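Local coordinates for protein HTH-type transcriptional repressor PhnF (Mycobacterium smegmatis, PDB 3F8M) that represses the phnDCE phosphate-uptake operon when phosphate is available, acting as a GntR-family regulator with a winged helix-turn-helix DNA-binding domain and a UTRA domain, at residues 89-100 with 135-143; 101-109 with 157-166. All coordinates share one frame; numbering follows the deposited sequence. Where two conformers were deposited one is given.

Interaction 1: 89-100 with 135-143; sequences YTEAAKAQGLSA and LTTDGVRVG
Tyr89, on helix 89-94, reaches across to the hairpin formed by strands 135-137 and 140-143. The bond from CA to CB points toward the hairpin; CG lies anti to the backbone N (chi1 166°), beside the carbonyl carbon, and the ring lies alongside Leu135. Leu135 CD1 stands over the centre of the ring, in a CH-pi contact 3.9 Å from the centroid of the Tyr89 ring and nearly on the ring normal; CG, CD1 and CD2 of Tyr89 are the ring atoms nearest it. Further out, Tyr89 CE2 and CZ pass the CB of Leu135, the two side chains running by each other in opposite directions. The hydroxyl ends beside the strand: Tyr89 OH gives a weak hydrogen bond to Thr136 O at 2.9 Å, near the plane of the ring, while CG2 of Val142 packs 3.5 Å from the same OH.

The chain leaves the helix through a Schellman motif at Gly97 and returns to pair with the strand. Ala100 and Thr137 form an antiparallel non-hydrogen-bonded pair, and Ala100 CA lies 3.2 Å from Thr136 O in a CA-H...O contact. Asp138, in the type I' turn from Thr137 to Val140, follows the paired Thr137 and meets Ser99. Asp138 N donates to Ser99 O at 3.1 Å. In the conformer given, Asp138 OD1 accepts from Ser99 N at 3.3 Å on its syn side. Ser99 OG lies 2.5 Å from Asp138 OD1, too short to be taken at face value. A water bridges Ser99 O to Thr136 OG1.

Helix 89-94 and its exit loop sit against the turn end of hairpin 127-137/140-150, where strand 100-111 joins the UTRA sheet. Strand 80-83 lies against the tyrosine through Ile80 and Gln82, and Tyr228 of strand 220-229 packs on Leu135 and Val142.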
ATOM      1  N   TYR A  89      -3.326  12.383  -8.974  1.00 31.47           N
ATOM      2  CA  TYR A  89      -2.374  12.742  -7.941  1.00 30.01           C
ATOM      3  C   TYR A  89      -2.589  14.208  -7.504  1.00 30.11           C
ATOM      4  O   TYR A  89      -2.688  14.511  -6.303  1.00 28.09           O
ATOM      5  CB  TYR A  89      -0.956  12.507  -8.486  1.00 29.61           C
ATOM      6  CG  TYR A  89       0.140  13.138  -7.665  1.00 28.43           C
ATOM      7  CD1 TYR A  89       0.448  12.632  -6.397  1.00 28.31           C
ATOM      8  CD2 TYR A  89       0.857  14.243  -8.141  1.00 26.15           C
ATOM      9  CE1 TYR A  89       1.461  13.191  -5.633  1.00 28.86           C
ATOM     10  CE2 TYR A  89       1.874  14.827  -7.369  1.00 26.41           C
ATOM     11  CZ  TYR A  89       2.150  14.294  -6.111  1.00 30.14           C
ATOM     12  OH  TYR A  89       3.138  14.853  -5.321  1.00 30.84           O
ATOM     13  N   THR A  90      -2.697  15.113  -8.482  1.00 30.39           N
ATOM     14  CA  THR A  90      -2.901  16.550  -8.174  1.00 31.62           C
ATOM     15  C   THR A  90      -4.249  16.805  -7.508  1.00 32.74           C
ATOM     16  O   THR A  90      -4.342  17.658  -6.610  1.00 32.98           O
ATOM     17  CB  THR A  90      -2.759  17.454  -9.407  1.00 30.93           C
ATOM     18  OG1 THR A  90      -3.443  16.846 -10.506  1.00 31.30           O
ATOM     19  CG2 THR A  90      -1.317  17.651  -9.752  1.00 29.67           C
ATOM     20  N   GLU A  91      -5.281  16.067  -7.926  1.00 33.64           N
ATOM     21  CA  GLU A  91      -6.603  16.192  -7.297  1.00 35.42           C
ATOM     22  C   GLU A  91      -6.548  15.761  -5.833  1.00 34.77           C
ATOM     23  O   GLU A  91      -7.187  16.385  -4.985  1.00 34.86           O
ATOM     24  CB  GLU A  91      -7.680  15.375  -8.026  1.00 36.40           C
ATOM     25  CG  GLU A  91      -7.928  15.793  -9.458  1.00 40.46           C
ATOM     26  CD  GLU A  91      -9.395  15.663  -9.877  1.00 47.01           C
ATOM     27  OE1 GLU A  91     -10.175  14.915  -9.216  1.00 49.05           O
ATOM     28  OE2 GLU A  91      -9.767  16.321 -10.878  1.00 49.48           O
ATOM     29  N   ALA A  92      -5.798  14.688  -5.543  1.00 34.11           N
ATOM     30  CA  ALA A  92      -5.702  14.196  -4.168  1.00 33.28           C
ATOM     31  C   ALA A  92      -5.057  15.277  -3.316  1.00 32.95           C
ATOM     32  O   ALA A  92      -5.539  15.555  -2.231  1.00 32.25           O
ATOM     33  CB  ALA A  92      -4.912  12.896  -4.083  1.00 33.87           C
ATOM     34  N   ALA A  93      -3.980  15.883  -3.823  1.00 32.42           N
ATOM     35  CA  ALA A  93      -3.246  16.913  -3.077  1.00 32.91           C
ATOM     36  C   ALA A  93      -4.093  18.181  -2.908  1.00 33.64           C
ATOM     37  O   ALA A  93      -4.112  18.749  -1.812  1.00 33.85           O
ATOM     38  CB  ALA A  93      -1.906  17.231  -3.732  1.00 32.59           C
ATOM     39  N   LYS A  94      -4.776  18.602  -3.981  1.00 34.15           N
ATOM     40  CA  LYS A  94      -5.765  19.699  -3.940  1.00 35.93           C
ATOM     41  C   LYS A  94      -6.753  19.548  -2.792  1.00 36.32           C
ATOM     42  O   LYS A  94      -6.912  20.476  -1.991  1.00 37.39           O
ATOM     43  CB  LYS A  94      -6.548  19.798  -5.251  1.00 36.34           C
ATOM     44  CG  LYS A  94      -6.014  20.833  -6.258  1.00 38.13           C
ATOM     45  N   ALA A  95      -7.402  18.386  -2.727  1.00 36.53           N
ATOM     46  CA  ALA A  95      -8.309  17.999  -1.624  1.00 37.29           C
ATOM     47  C   ALA A  95      -7.783  18.241  -0.203  1.00 37.53           C
ATOM     48  O   ALA A  95      -8.583  18.403   0.735  1.00 37.47           O
ATOM     49  CB  ALA A  95      -8.741  16.550  -1.775  1.00 37.25           C
ATOM     50  N   GLN A  96      -6.458  18.264  -0.042  1.00 37.17           N
ATOM     51  CA  GLN A  96      -5.824  18.476   1.264  1.00 36.76           C
ATOM     52  C   GLN A  96      -5.256  19.886   1.375  1.00 36.95           C
ATOM     53  O   GLN A  96      -4.603  20.216   2.367  1.00 36.44           O
ATOM     54  CB  GLN A  96      -4.678  17.475   1.511  1.00 36.42           C
ATOM     55  CG  GLN A  96      -5.079  16.053   1.910  1.00 35.08           C
ATOM     56  CD  GLN A  96      -3.890  15.087   1.808  1.00 35.66           C
ATOM     57  OE1 GLN A  96      -3.606  14.545   0.728  1.00 32.20           O
ATOM     58  NE2 GLN A  96      -3.174  14.889   2.926  1.00 31.98           N
ATOM     59  N   GLY A  97      -5.478  20.705   0.345  1.00 37.36           N
ATOM     60  CA  GLY A  97      -4.939  22.071   0.321  1.00 37.25           C
ATOM     61  C   GLY A  97      -3.431  22.096   0.141  1.00 37.28           C
ATOM     62  O   GLY A  97      -2.754  22.971   0.687  1.00 37.65           O
ATOM     63  N   LEU A  98      -2.914  21.140  -0.640  1.00 36.49           N
ATOM     64  CA  LEU A  98      -1.478  20.948  -0.875  1.00 35.97           C
ATOM     65  C   LEU A  98      -1.139  21.170  -2.360  1.00 35.26           C
ATOM     66  O   LEU A  98      -1.916  20.775  -3.217  1.00 34.50           O
ATOM     67  CB  LEU A  98      -1.068  19.513  -0.485  1.00 35.75           C
ATOM     68  CG  LEU A  98      -1.220  19.051   0.973  1.00 37.74           C
ATOM     69  CD1 LEU A  98      -1.000  17.523   1.119  1.00 37.15           C
ATOM     70  CD2 LEU A  98      -0.260  19.836   1.896  1.00 37.95           C
ATOM     71  N   SER A  99       0.037  21.738  -2.646  1.00 35.22           N
ATOM     72  CA  SER A  99       0.441  22.122  -4.017  1.00 35.49           C
ATOM     73  C   SER A  99       1.309  21.103  -4.782  1.00 34.76           C
ATOM     74  O   SER A  99       2.562  21.114  -4.683  1.00 36.22           O
ATOM     75  CB  SER A  99       1.219  23.420  -3.961  1.00 35.84           C
ATOM     76  OG  SER A  99       2.428  23.183  -3.271  1.00 39.40           O
ATOM     77  N   ALA A 100       0.674  20.284  -5.598  1.00 32.81           N
ATOM     78  CA  ALA A 100       1.384  19.197  -6.262  1.00 29.53           C
ATOM     79  C   ALA A 100       1.748  19.533  -7.706  1.00 27.42           C
ATOM     80  O   ALA A 100       1.052  20.306  -8.360  1.00 25.91           O
ATOM     81  CB  ALA A 100       0.540  17.949  -6.228  1.00 30.44           C
ATOM     82  N   LEU A 135       7.069  13.458  -9.502  1.00 16.01           N
ATOM     83  CA  LEU A 135       5.939  14.100  -8.853  1.00 17.57           C
ATOM     84  C   LEU A 135       6.494  14.902  -7.663  1.00 18.51           C
ATOM     85  O   LEU A 135       7.426  14.443  -6.988  1.00 18.13           O
ATOM     86  CB  LEU A 135       4.996  13.008  -8.351  1.00 17.67           C
ATOM     87  CG  LEU A 135       4.380  12.043  -9.399  1.00 20.67           C
ATOM     88  CD1 LEU A 135       3.309  11.078  -8.835  1.00 24.28           C
ATOM     89  CD2 LEU A 135       3.826  12.769 -10.650  1.00 25.44           C
ATOM     90  N   THR A 136       5.906  16.070  -7.410  1.00 19.18           N
ATOM     91  CA  THR A 136       6.431  16.994  -6.379  1.00 20.67           C
ATOM     92  C   THR A 136       5.266  17.517  -5.566  1.00 21.11           C
ATOM     93  O   THR A 136       4.119  17.521  -6.021  1.00 21.47           O
ATOM     94  CB  THR A 136       7.093  18.234  -6.999  1.00 21.20           C
ATOM     95  OG1 THR A 136       6.101  18.961  -7.776  1.00 23.81           O
ATOM     96  CG2 THR A 136       8.205  17.818  -7.908  1.00 19.97           C
ATOM     97  N   THR A 137       5.561  17.910  -4.341  1.00 21.51           N
ATOM     98  CA  THR A 137       4.605  18.675  -3.548  1.00 23.75           C
ATOM     99  C   THR A 137       5.368  19.691  -2.708  1.00 24.40           C
ATOM    100  O   THR A 137       6.359  19.342  -2.086  1.00 24.22           O
ATOM    101  CB  THR A 137       3.757  17.772  -2.637  1.00 24.18           C
ATOM    102  OG1 THR A 137       2.841  18.565  -1.884  1.00 27.24           O
ATOM    103  CG2 THR A 137       4.611  16.967  -1.691  1.00 21.95           C
ATOM    104  N   ASP A 138       4.915  20.947  -2.705  1.00 25.89           N
ATOM    105  CA  ASP A 138       5.490  21.955  -1.810  0.70 27.28           C
ATOM    106  C   ASP A 138       6.997  22.061  -1.935  1.00 26.86           C
ATOM    107  O   ASP A 138       7.738  22.122  -0.910  1.00 27.90           O
ATOM    108  CB  ASP A 138       5.105  21.601  -0.381  0.70 28.65           C
ATOM    109  CG  ASP A 138       3.628  21.694  -0.162  0.70 32.24           C
ATOM    110  OD1 ASP A 138       2.928  22.055  -1.143  0.70 36.71           O
ATOM    111  OD2 ASP A 138       3.158  21.422   0.973  0.70 37.11           O
ATOM    112  N   GLY A 139       7.481  22.055  -3.184  1.00 24.95           N
ATOM    113  CA  GLY A 139       8.911  22.115  -3.419  1.00 25.09           C
ATOM    114  C   GLY A 139       9.753  20.860  -3.175  1.00 23.45           C
ATOM    115  O   GLY A 139      11.002  20.926  -3.282  1.00 24.72           O
ATOM    116  N   VAL A 140       9.148  19.725  -2.810  1.00 21.66           N
ATOM    117  CA  VAL A 140       9.962  18.536  -2.554  1.00 21.38           C
ATOM    118  C   VAL A 140       9.516  17.343  -3.412  1.00 20.42           C
ATOM    119  O   VAL A 140       8.345  17.226  -3.765  1.00 20.26           O
ATOM    120  CB  VAL A 140      10.048  18.148  -1.053  1.00 22.21           C
ATOM    121  CG1 VAL A 140      10.594  19.336  -0.227  1.00 23.52           C
ATOM    122  CG2 VAL A 140       8.710  17.658  -0.545  1.00 21.15           C
ATOM    123  N   ARG A 141      10.473  16.457  -3.706  1.00 20.70           N
ATOM    124  CA  ARG A 141      10.208  15.327  -4.590  0.50 19.93           C
ATOM    125  C   ARG A 141       9.442  14.249  -3.831  1.00 20.47           C
ATOM    126  O   ARG A 141       9.787  13.922  -2.675  1.00 20.92           O
ATOM    127  CB  ARG A 141      11.522  14.798  -5.173  0.50 19.51           C
ATOM    128  CG  ARG A 141      12.402  15.875  -5.829  0.50 19.81           C
ATOM    129  CD  ARG A 141      11.649  16.568  -6.977  0.50 20.27           C
ATOM    130  NE  ARG A 141      12.492  17.505  -7.722  0.50 21.12           N
ATOM    131  CZ  ARG A 141      12.195  18.783  -7.960  0.50 19.82           C
ATOM    132  NH1 ARG A 141      11.050  19.318  -7.531  0.50 15.96           N
ATOM    133  NH2 ARG A 141      13.048  19.531  -8.648  0.50 22.77           N
ATOM    134  N   VAL A 142       8.407  13.695  -4.494  1.00 19.07           N
ATOM    135  CA  VAL A 142       7.525  12.679  -3.919  1.00 18.91           C
ATOM    136  C   VAL A 142       7.724  11.316  -4.576  1.00 19.01           C
ATOM    137  O   VAL A 142       7.791  10.284  -3.888  1.00 19.87           O
ATOM    138  CB  VAL A 142       6.054  13.102  -4.001  1.00 18.86           C
ATOM    139  CG1 VAL A 142       5.102  11.970  -3.661  1.00 19.37           C
ATOM    140  CG2 VAL A 142       5.833  14.318  -3.085  1.00 22.30           C
ATOM    141  N   GLY A 143       7.887  11.292  -5.888  1.00 17.26           N
ATOM    142  CA  GLY A 143       7.882   9.972  -6.539  1.00 16.43           C
ATOM    143  C   GLY A 143       8.295  10.044  -7.993  1.00 15.84           C
ATOM    144  O   GLY A 143       8.353  11.107  -8.566  1.00 14.88           O
TER
HETATM  145  O   HOH W   1       4.828  21.268  -6.334  1.00 43.46           O

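Interaction 2: 101-109 with 157-166; sequences GRILVAWSD and LRETFDHEAS
Segment 101-109, part of strand 100-111, an outermost strand of the antiparallel UTRA sheet within the chain, is covered here by the short helix 157-160 and the loop leading to helix 167-173. Trp107 receives Arg158 over one face: CG of Arg158 stands 3.6 Å from the centroid of the five-membered ring of Trp107 in a CH-pi contact. The arginine then bends at chi3 (-92°), which brings its guanidinium past the tryptophan to Asp109. There it grips the carboxylate end-on, Arg158 NH2 to Asp109 OD1 at 2.6 Å and Arg158 NH1 to Asp109 OD2 at 3.2 Å, the two planes 40° apart. The far end of the indole meets the helix and its exit, Trp107 CH2 touching Leu157 CD2 at 3.8 Å and CZ2 meeting the edge of the Phe161 ring.

After Phe161 the chain makes an Asx turn, with Asp162 OD1 accepting from Glu164 N, inside a type I turn from Asp162 to Ala165. This turn lies along the first half of the strand segment. CB of Leu104 sits over the face of the His163 ring. The extended Arg102 runs beneath the loop until NH1 donates to Glu164 O at 3.0 Å, Glu164 O lying close to the guanidinium plane of Arg102, while Ala165 O and Ser166 N lie over one guanidinium face. A water joins Arg102 N to the same Glu164 O. Arg133 of strand 127-137 also donates to the loop, at His163 O and Ala165 O, and Ser166 OG caps Ala169 N at the start of helix 167-173.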
ATOM      1  N   GLY A 101       2.849  18.962  -8.195  1.00 24.80           N
ATOM      2  CA  GLY A 101       3.183  19.117  -9.617  1.00 24.11           C
ATOM      3  C   GLY A 101       3.868  17.911 -10.209  1.00 22.67           C
ATOM      4  O   GLY A 101       4.124  16.932  -9.515  1.00 20.91           O
ATOM      5  N   ARG A 102       4.184  18.017 -11.494  1.00 22.01           N
ATOM      6  CA  ARG A 102       4.924  16.977 -12.212  1.00 21.53           C
ATOM      7  C   ARG A 102       5.994  17.619 -13.058  1.00 21.09           C
ATOM      8  O   ARG A 102       5.768  18.686 -13.676  1.00 21.27           O
ATOM      9  CB  ARG A 102       4.005  16.188 -13.137  1.00 21.39           C
ATOM     10  CG  ARG A 102       2.780  15.571 -12.463  1.00 24.85           C
ATOM     11  CD  ARG A 102       1.862  14.947 -13.506  1.00 30.27           C
ATOM     12  NE  ARG A 102       0.562  14.452 -12.996  1.00 26.79           N
ATOM     13  CZ  ARG A 102      -0.533  15.195 -12.903  1.00 26.58           C
ATOM     14  NH1 ARG A 102      -0.506  16.482 -13.275  1.00 23.41           N
ATOM     15  NH2 ARG A 102      -1.663  14.640 -12.463  1.00 24.52           N
ATOM     16  N   ILE A 103       7.136  16.957 -13.130  1.00 20.08           N
ATOM     17  CA  ILE A 103       8.258  17.428 -13.947  1.00 20.83           C
ATOM     18  C   ILE A 103       8.682  16.331 -14.920  1.00 20.51           C
ATOM     19  O   ILE A 103       8.853  15.176 -14.531  1.00 20.37           O
ATOM     20  CB  ILE A 103       9.463  17.788 -13.052  1.00 19.99           C
ATOM     21  CG1 ILE A 103       9.099  19.025 -12.204  1.00 22.81           C
ATOM     22  CG2 ILE A 103      10.720  18.060 -13.909  1.00 23.06           C
ATOM     23  CD1 ILE A 103      10.004  19.190 -10.962  1.00 28.97           C
ATOM     24  N   LEU A 104       8.841  16.696 -16.192  1.00 20.22           N
ATOM     25  CA  LEU A 104       9.272  15.741 -17.198  1.00 20.51           C
ATOM     26  C   LEU A 104      10.695  15.327 -16.858  1.00 21.45           C
ATOM     27  O   LEU A 104      11.583  16.181 -16.717  1.00 23.02           O
ATOM     28  CB  LEU A 104       9.263  16.417 -18.596  1.00 21.29           C
ATOM     29  CG  LEU A 104       9.865  15.543 -19.727  1.00 22.57           C
ATOM     30  CD1 LEU A 104       9.050  14.228 -19.892  1.00 21.30           C
ATOM     31  CD2 LEU A 104       9.954  16.357 -21.061  1.00 25.27           C
ATOM     32  N   VAL A 105      10.936  14.032 -16.740  1.00 19.17           N
ATOM     33  CA  VAL A 105      12.291  13.508 -16.736  1.00 19.03           C
ATOM     34  C   VAL A 105      12.731  13.240 -18.191  1.00 19.67           C
ATOM     35  O   VAL A 105      13.705  13.846 -18.703  1.00 20.09           O
ATOM     36  CB  VAL A 105      12.352  12.222 -15.891  1.00 19.10           C
ATOM     37  CG1 VAL A 105      13.713  11.541 -15.958  1.00 18.94           C
ATOM     38  CG2 VAL A 105      11.994  12.527 -14.468  1.00 17.73           C
ATOM     39  N   ALA A 106      12.012  12.355 -18.875  1.00 18.52           N
ATOM     40  CA  ALA A 106      12.346  12.072 -20.285  1.00 18.68           C
ATOM     41  C   ALA A 106      11.235  11.275 -20.958  1.00 18.98           C
ATOM     42  O   ALA A 106      10.532  10.494 -20.308  1.00 16.85           O
ATOM     43  CB  ALA A 106      13.634  11.296 -20.354  1.00 19.88           C
ATOM     44  N   TRP A 107      11.100  11.479 -22.272  1.00 17.97           N
ATOM     45  CA  TRP A 107      10.405  10.542 -23.119  1.00 19.07           C
ATOM     46  C   TRP A 107      11.488   9.599 -23.669  1.00 20.46           C
ATOM     47  O   TRP A 107      12.594  10.052 -23.989  1.00 19.44           O
ATOM     48  CB  TRP A 107       9.733  11.265 -24.297  1.00 18.47           C
ATOM     49  CG  TRP A 107       8.572  12.211 -23.965  1.00 18.39           C
ATOM     50  CD1 TRP A 107       8.630  13.559 -23.832  1.00 20.62           C
ATOM     51  CD2 TRP A 107       7.207  11.843 -23.809  1.00 19.34           C
ATOM     52  NE1 TRP A 107       7.377  14.065 -23.575  1.00 20.13           N
ATOM     53  CE2 TRP A 107       6.481  13.032 -23.533  1.00 18.90           C
ATOM     54  CE3 TRP A 107       6.521  10.613 -23.842  1.00 19.02           C
ATOM     55  CZ2 TRP A 107       5.098  13.046 -23.327  1.00 18.28           C
ATOM     56  CZ3 TRP A 107       5.123  10.616 -23.626  1.00 17.82           C
ATOM     57  CH2 TRP A 107       4.426  11.843 -23.385  1.00 18.90           C
ATOM     58  N   SER A 108      11.172   8.309 -23.752  1.00 19.90           N
ATOM     59  CA  SER A 108      12.060   7.290 -24.345  1.00 21.81           C
ATOM     60  C   SER A 108      11.269   6.475 -25.365  1.00 21.65           C
ATOM     61  O   SER A 108      10.089   6.181 -25.165  1.00 20.75           O
ATOM     62  CB  SER A 108      12.664   6.338 -23.311  1.00 22.25           C
ATOM     63  OG  SER A 108      13.426   7.063 -22.359  1.00 22.89           O
ATOM     64  N   ASP A 109      11.938   6.106 -26.463  1.00 21.69           N
ATOM     65  CA  ASP A 109      11.337   5.266 -27.479  1.00 22.19           C
ATOM     66  C   ASP A 109      12.006   3.912 -27.370  1.00 22.41           C
ATOM     67  O   ASP A 109      13.222   3.799 -27.473  1.00 22.66           O
ATOM     68  CB  ASP A 109      11.564   5.865 -28.886  1.00 22.71           C
ATOM     69  CG  ASP A 109      10.903   7.228 -29.068  1.00 23.38           C
ATOM     70  OD1 ASP A 109       9.668   7.280 -29.251  1.00 25.59           O
ATOM     71  OD2 ASP A 109      11.634   8.248 -29.112  1.00 28.04           O
ATOM     72  N   LEU A 157       1.102  11.939 -29.359  1.00 23.03           N
ATOM     73  CA  LEU A 157       1.063  12.185 -27.905  1.00 24.51           C
ATOM     74  C   LEU A 157       2.053  13.228 -27.450  1.00 26.42           C
ATOM     75  O   LEU A 157       1.696  14.119 -26.695  1.00 27.74           O
ATOM     76  CB  LEU A 157       1.255  10.909 -27.077  1.00 23.81           C
ATOM     77  CG  LEU A 157       1.019  11.188 -25.583  1.00 21.13           C
ATOM     78  CD1 LEU A 157      -0.446  11.562 -25.358  1.00 21.52           C
ATOM     79  CD2 LEU A 157       1.408   9.956 -24.777  1.00 23.58           C
ATOM     80  N   ARG A 158       3.300  13.129 -27.872  1.00 28.04           N
ATOM     81  CA  ARG A 158       4.257  14.200 -27.523  1.00 31.88           C
ATOM     82  C   ARG A 158       3.859  15.609 -27.967  1.00 33.05           C
ATOM     83  O   ARG A 158       4.232  16.594 -27.313  1.00 33.71           O
ATOM     84  CB  ARG A 158       5.648  13.860 -27.995  1.00 31.48           C
ATOM     85  CG  ARG A 158       6.257  12.844 -27.080  1.00 34.33           C
ATOM     86  CD  ARG A 158       7.583  12.408 -27.551  1.00 36.13           C
ATOM     87  NE  ARG A 158       7.420  11.226 -28.385  1.00 38.06           N
ATOM     88  CZ  ARG A 158       8.407  10.417 -28.754  1.00 37.61           C
ATOM     89  NH1 ARG A 158       9.663  10.647 -28.363  1.00 36.25           N
ATOM     90  NH2 ARG A 158       8.123   9.375 -29.525  1.00 39.30           N
ATOM     91  N   GLU A 159       3.086  15.695 -29.051  1.00 33.73           N
ATOM     92  CA  GLU A 159       2.568  16.963 -29.589  0.50 33.61           C
ATOM     93  C   GLU A 159       1.352  17.466 -28.826  1.00 33.72           C
ATOM     94  O   GLU A 159       1.270  18.630 -28.470  1.00 35.35           O
ATOM     95  CB  GLU A 159       2.123  16.797 -31.054  0.50 33.44           C
ATOM     96  CG  GLU A 159       3.216  16.579 -32.076  0.50 32.30           C
ATOM     97  CD  GLU A 159       2.676  16.566 -33.501  0.50 30.24           C
ATOM     98  OE1 GLU A 159       2.690  15.470 -34.121  0.50 30.89           O
ATOM     99  OE2 GLU A 159       2.216  17.633 -33.985  0.50 25.53           O
ATOM    100  N   THR A 160       0.369  16.592 -28.604  1.00 33.06           N
ATOM    101  CA  THR A 160      -0.862  17.004 -27.981  1.00 31.66           C
ATOM    102  C   THR A 160      -0.768  17.097 -26.447  1.00 31.78           C
ATOM    103  O   THR A 160      -1.604  17.775 -25.820  1.00 32.21           O
ATOM    104  CB  THR A 160      -2.017  16.074 -28.319  1.00 32.87           C
ATOM    105  OG1 THR A 160      -1.915  14.855 -27.554  1.00 30.56           O
ATOM    106  CG2 THR A 160      -2.079  15.782 -29.839  1.00 32.27           C
ATOM    107  N   PHE A 161       0.232  16.421 -25.858  1.00 29.40           N
ATOM    108  CA  PHE A 161       0.293  16.274 -24.382  1.00 27.19           C
ATOM    109  C   PHE A 161       1.051  17.356 -23.604  1.00 26.53           C
ATOM    110  O   PHE A 161       2.245  17.544 -23.795  1.00 28.07           O
ATOM    111  CB  PHE A 161       0.865  14.904 -23.981  1.00 24.66           C
ATOM    112  CG  PHE A 161       0.738  14.615 -22.520  1.00 22.78           C
ATOM    113  CD1 PHE A 161      -0.456  14.921 -21.847  1.00 20.71           C
ATOM    114  CD2 PHE A 161       1.813  14.037 -21.807  1.00 21.96           C
ATOM    115  CE1 PHE A 161      -0.588  14.656 -20.479  1.00 22.14           C
ATOM    116  CE2 PHE A 161       1.680  13.764 -20.425  1.00 20.36           C
ATOM    117  CZ  PHE A 161       0.473  14.093 -19.774  1.00 19.80           C
ATOM    118  N   ASP A 162       0.378  17.984 -22.649  1.00 25.81           N
ATOM    119  CA  ASP A 162       1.101  18.869 -21.702  1.00 25.99           C
ATOM    120  C   ASP A 162       1.726  17.946 -20.636  1.00 25.07           C
ATOM    121  O   ASP A 162       1.024  17.365 -19.795  1.00 23.46           O
ATOM    122  CB  ASP A 162       0.144  19.883 -21.098  1.00 26.01           C
ATOM    123  CG  ASP A 162       0.741  20.643 -19.901  1.00 27.50           C
ATOM    124  OD1 ASP A 162       1.934  20.494 -19.605  1.00 28.56           O
ATOM    125  OD2 ASP A 162      -0.019  21.411 -19.271  1.00 31.40           O
ATOM    126  N   HIS A 163       3.037  17.776 -20.720  1.00 26.33           N
ATOM    127  CA  HIS A 163       3.752  16.820 -19.853  1.00 28.83           C
ATOM    128  C   HIS A 163       3.692  17.131 -18.333  1.00 28.48           C
ATOM    129  O   HIS A 163       4.003  16.285 -17.514  1.00 30.73           O
ATOM    130  CB  HIS A 163       5.180  16.589 -20.362  1.00 29.60           C
ATOM    131  CG  HIS A 163       6.063  17.806 -20.347  1.00 31.97           C
ATOM    132  ND1 HIS A 163       6.475  18.416 -19.180  1.00 35.78           N
ATOM    133  CD2 HIS A 163       6.673  18.477 -21.352  1.00 33.12           C
ATOM    134  CE1 HIS A 163       7.274  19.432 -19.470  1.00 34.38           C
ATOM    135  NE2 HIS A 163       7.408  19.492 -20.781  1.00 36.49           N
ATOM    136  N   GLU A 164       3.216  18.311 -17.961  1.00 26.94           N
ATOM    137  CA  GLU A 164       2.958  18.604 -16.553  1.00 26.77           C
ATOM    138  C   GLU A 164       1.557  18.226 -16.088  1.00 25.68           C
ATOM    139  O   GLU A 164       1.275  18.255 -14.881  1.00 25.70           O
ATOM    140  CB  GLU A 164       3.246  20.075 -16.254  1.00 27.69           C
ATOM    141  CG  GLU A 164       4.628  20.467 -16.731  1.00 29.86           C
ATOM    142  CD  GLU A 164       5.156  21.708 -16.050  1.00 36.89           C
ATOM    143  OE1 GLU A 164       4.373  22.655 -15.840  1.00 36.72           O
ATOM    144  OE2 GLU A 164       6.363  21.711 -15.731  1.00 40.03           O
ATOM    145  N   ALA A 165       0.708  17.815 -17.033  1.00 24.63           N
ATOM    146  CA  ALA A 165      -0.698  17.578 -16.776  1.00 22.87           C
ATOM    147  C   ALA A 165      -1.024  16.100 -16.563  1.00 21.72           C
ATOM    148  O   ALA A 165      -0.145  15.242 -16.620  1.00 19.55           O
ATOM    149  CB  ALA A 165      -1.536  18.162 -17.941  1.00 23.61           C
ATOM    150  N   SER A 166      -2.287  15.794 -16.299  1.00 20.93           N
ATOM    151  CA  SER A 166      -2.667  14.389 -16.080  1.00 21.24           C
ATOM    152  C   SER A 166      -2.652  13.622 -17.416  1.00 21.32           C
ATOM    153  O   SER A 166      -3.355  13.984 -18.363  1.00 20.47           O
ATOM    154  CB  SER A 166      -4.055  14.307 -15.426  1.00 21.27           C
ATOM    155  OG  SER A 166      -4.619  13.032 -15.635  1.00 21.88           O
TER
HETATM  156  O   HOH W   2       2.230  19.827 -12.703  1.00 26.42           O
HETATM  157  O   HOH W   3       8.717  19.513 -16.762  1.00 22.59           O

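In the fold
Segments 89-100 and 101-109 follow directly in the chain, Ala100 opening strand 100-111, which interaction 2 then uses; the centres of the two contacts lie about 17 Å apart. The pairing with strand 127-137 runs on between them: Thr136 N lies 2.9 Å from Gly101 O, a probable hydrogen bond. Their side chains also meet, with Leu135 CD2 3.5 Å from Arg102 CG, so the leucine that covers the Tyr89 ring also packs on the arginine under loop 161-166. Along the chain the segments alternate, hairpin 135-143 falling between segments 101-109 and 157-166. Both contacts reach the same sheet, in which strands 100-111 and 127-137 are neighbours.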